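Long-range contact in sulfate permease family protein (Vibrio cholerae O1 biovar El Tor, PDB 3MGL), which is the STAS domain of a membrane protein that probably transports anions such as sulfate: residues V23-G28 / L56-F61. Numbering follows the deposited sequence.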
loop_
_atom_site.group_PDB
_atom_site.type_symbol
_atom_site.label_atom_id
_atom_site.label_comp_id
_atom_site.label_asym_id
_atom_site.label_seq_id
_atom_site.Cartn_x
_atom_site.Cartn_y
_atom_site.Cartn_z
ATOM N N VAL A 23 12.123 -17.926 -12.221
ATOM C CA VAL A 23 10.820 -17.758 -11.597
ATOM C C VAL A 23 10.221 -16.450 -12.111
ATOM O O VAL A 23 10.879 -15.401 -12.106
ATOM C CB VAL A 23 10.934 -17.706 -10.043
ATOM C CG1 VAL A 23 9.572 -17.498 -9.406
ATOM C CG2 VAL A 23 11.572 -18.985 -9.499
ATOM N N TYR A 24 8.970 -16.517 -12.554
ATOM C CA TYR A 24 8.299 -15.325 -13.004
ATOM C C TYR A 24 6.871 -15.277 -12.480
ATOM O O TYR A 24 6.168 -16.278 -12.478
ATOM C CB TYR A 24 8.363 -15.218 -14.524
ATOM C CG TYR A 24 7.683 -13.981 -15.062
ATOM C CD1 TYR A 24 8.241 -12.704 -14.866
ATOM C CD2 TYR A 24 6.491 -14.070 -15.764
ATOM C CE1 TYR A 24 7.624 -11.558 -15.357
ATOM C CE2 TYR A 24 5.873 -12.918 -16.268
ATOM C CZ TYR A 24 6.433 -11.678 -16.053
ATOM O OH TYR A 24 5.800 -10.550 -16.547
ATOM N N ALA A 25 6.446 -14.105 -12.032
ATOM C CA ALA A 25 5.115 -13.961 -11.494
ATOM C C ALA A 25 4.255 -13.039 -12.361
ATOM O O ALA A 25 4.662 -11.932 -12.714
ATOM C CB ALA A 25 5.184 -13.439 -10.069
ATOM N N LEU A 26 3.066 -13.520 -12.699
ATOM C CA LEU A 26 2.051 -12.698 -13.314
ATOM C C LEU A 26 1.395 -11.887 -12.209
ATOM O O LEU A 26 0.912 -12.427 -11.200
ATOM C CB LEU A 26 1.030 -13.566 -14.024
ATOM C CG LEU A 26 1.567 -14.481 -15.124
ATOM C CD1 LEU A 26 0.400 -15.106 -15.825
ATOM C CD2 LEU A 26 2.381 -13.683 -16.103
ATOM N N GLU A 27 1.417 -10.583 -12.355
ATOM C CA GLU A 27 0.862 -9.773 -11.287
ATOM C C GLU A 27 -0.412 -9.119 -11.749
ATOM O O GLU A 27 -0.415 -8.321 -12.692
ATOM C CB GLU A 27 1.885 -8.794 -10.714
ATOM C CG GLU A 27 2.745 -9.467 -9.625
ATOM C CD GLU A 27 4.142 -8.884 -9.488
ATOM O OE1 GLU A 27 4.495 -7.927 -10.228
ATOM O OE2 GLU A 27 4.898 -9.401 -8.631
ATOM N N GLY A 28 -1.497 -9.525 -11.101
ATOM C CA GLY A 28 -2.817 -8.994 -11.363
ATOM C C GLY A 28 -3.418 -9.619 -12.595
ATOM O O GLY A 28 -2.712 -10.292 -13.373
ATOM N N LEU A 56 1.065 -17.976 -10.431
ATOM C CA LEU A 56 -0.233 -17.404 -10.790
ATOM C C LEU A 56 -1.056 -16.922 -9.600
ATOM O O LEU A 56 -2.230 -16.585 -9.784
ATOM C CB LEU A 56 -1.081 -18.383 -11.608
ATOM C CG LEU A 56 -0.590 -19.057 -12.896
ATOM C CD1 LEU A 56 -1.755 -19.682 -13.598
ATOM C CD2 LEU A 56 0.154 -18.111 -13.840
ATOM N N LYS A 57 -0.445 -16.907 -8.407
ATOM C CA LYS A 57 -1.097 -16.538 -7.145
ATOM C C LYS A 57 -1.799 -15.169 -7.195
ATOM O O LYS A 57 -2.832 -14.977 -6.550
ATOM C CB LYS A 57 -0.074 -16.575 -5.980
ATOM C CG LYS A 57 -0.616 -16.191 -4.611
ATOM C CD LYS A 57 0.342 -16.497 -3.412
ATOM C CE LYS A 57 1.687 -15.797 -3.525
ATOM N NZ LYS A 57 2.418 -15.674 -2.205
ATOM N N TRP A 58 -1.240 -14.228 -7.951
ATOM C CA TRP A 58 -1.786 -12.866 -7.990
ATOM C C TRP A 58 -2.778 -12.636 -9.132
ATOM O O TRP A 58 -3.184 -11.493 -9.411
ATOM C CB TRP A 58 -0.647 -11.846 -7.999
ATOM C CG TRP A 58 0.143 -11.881 -6.716
ATOM C CD1 TRP A 58 -0.204 -11.305 -5.515
ATOM C CD2 TRP A 58 1.403 -12.542 -6.494
ATOM N NE1 TRP A 58 0.769 -11.562 -4.567
ATOM C CE2 TRP A 58 1.763 -12.315 -5.141
ATOM C CE3 TRP A 58 2.257 -13.306 -7.305
ATOM C CZ2 TRP A 58 2.944 -12.824 -4.584
ATOM C CZ3 TRP A 58 3.423 -13.821 -6.750
ATOM C CH2 TRP A 58 3.758 -13.573 -5.398
ATOM N N VAL A 59 -3.190 -13.729 -9.766
ATOM C CA VAL A 59 -4.138 -13.657 -10.873
ATOM C C VAL A 59 -5.509 -14.122 -10.391
ATOM O O VAL A 59 -5.722 -15.317 -10.206
ATOM C CB VAL A 59 -3.671 -14.495 -12.074
ATOM C CG1 VAL A 59 -4.708 -14.438 -13.227
ATOM C CG2 VAL A 59 -2.271 -14.035 -12.533
ATOM N N PRO A 60 -6.442 -13.165 -10.183
ATOM C CA PRO A 60 -7.719 -13.479 -9.566
ATOM C C PRO A 60 -8.759 -14.125 -10.501
ATOM O O PRO A 60 -9.598 -14.876 -10.028
ATOM C CB PRO A 60 -8.202 -12.115 -9.028
ATOM C CG PRO A 60 -7.554 -11.111 -9.885
ATOM C CD PRO A 60 -6.283 -11.715 -10.432
ATOM N N PHE A 61 -8.703 -13.814 -11.795
ATOM C CA PHE A 61 -9.570 -14.429 -12.801
ATOM C C PHE A 61 -8.824 -14.356 -14.130
ATOM O O PHE A 61 -7.785 -13.677 -14.225
ATOM C CB PHE A 61 -10.914 -13.700 -12.898
ATOM C CG PHE A 61 -10.806 -12.303 -13.444
ATOM C CD1 PHE A 61 -10.869 -12.073 -14.827
ATOM C CD2 PHE A 61 -10.622 -11.221 -12.589
ATOM C CE1 PHE A 61 -10.753 -10.783 -15.356
ATOM C CE2 PHE A 61 -10.493 -9.921 -13.096
ATOM C CZ PHE A 61 -10.555 -9.699 -14.490
#
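Leu-26 and Leu-56 run alongside each other, and the methyls at their ends meet, CD1 of Leu-26 3.6 Å from CD2 of Leu-56. Val-59 adds a third apolar group: its CG2 sits 3.7 Å from Leu-26 CB, a methyl brought there by a first torsion (chi1 178°) that sets CG1 anti to the backbone N and CG2 beside it. Leu-70 of helix 64-79 also packs on Leu-26, and Leu-97 of helix 91-99 on Leu-56.

Trp-58 works on the face shared with Ala-25 and Glu-27. Its indole reaches back along strand 21-27, with CZ3 3.8 Å from Ala-25 CB in an oblique approach, while its CB lies 3.6 Å from Leu-26 O.

Polar contact is slight. Gly-28 N donates a weak, bent hydrogen bond to Trp-58 O (3.1 Å, 126° at the hydrogen). Within the loop, Val-59 N bonds to Leu-56 O at 3.0 Å, closing a type I turn.

This is the place where regular pairing of the parallel strands 21-27 and 51-56 gives way to the loop before helix 64-79. With so little hydrogen bonding, apolar packing on both faces carries most of the contact.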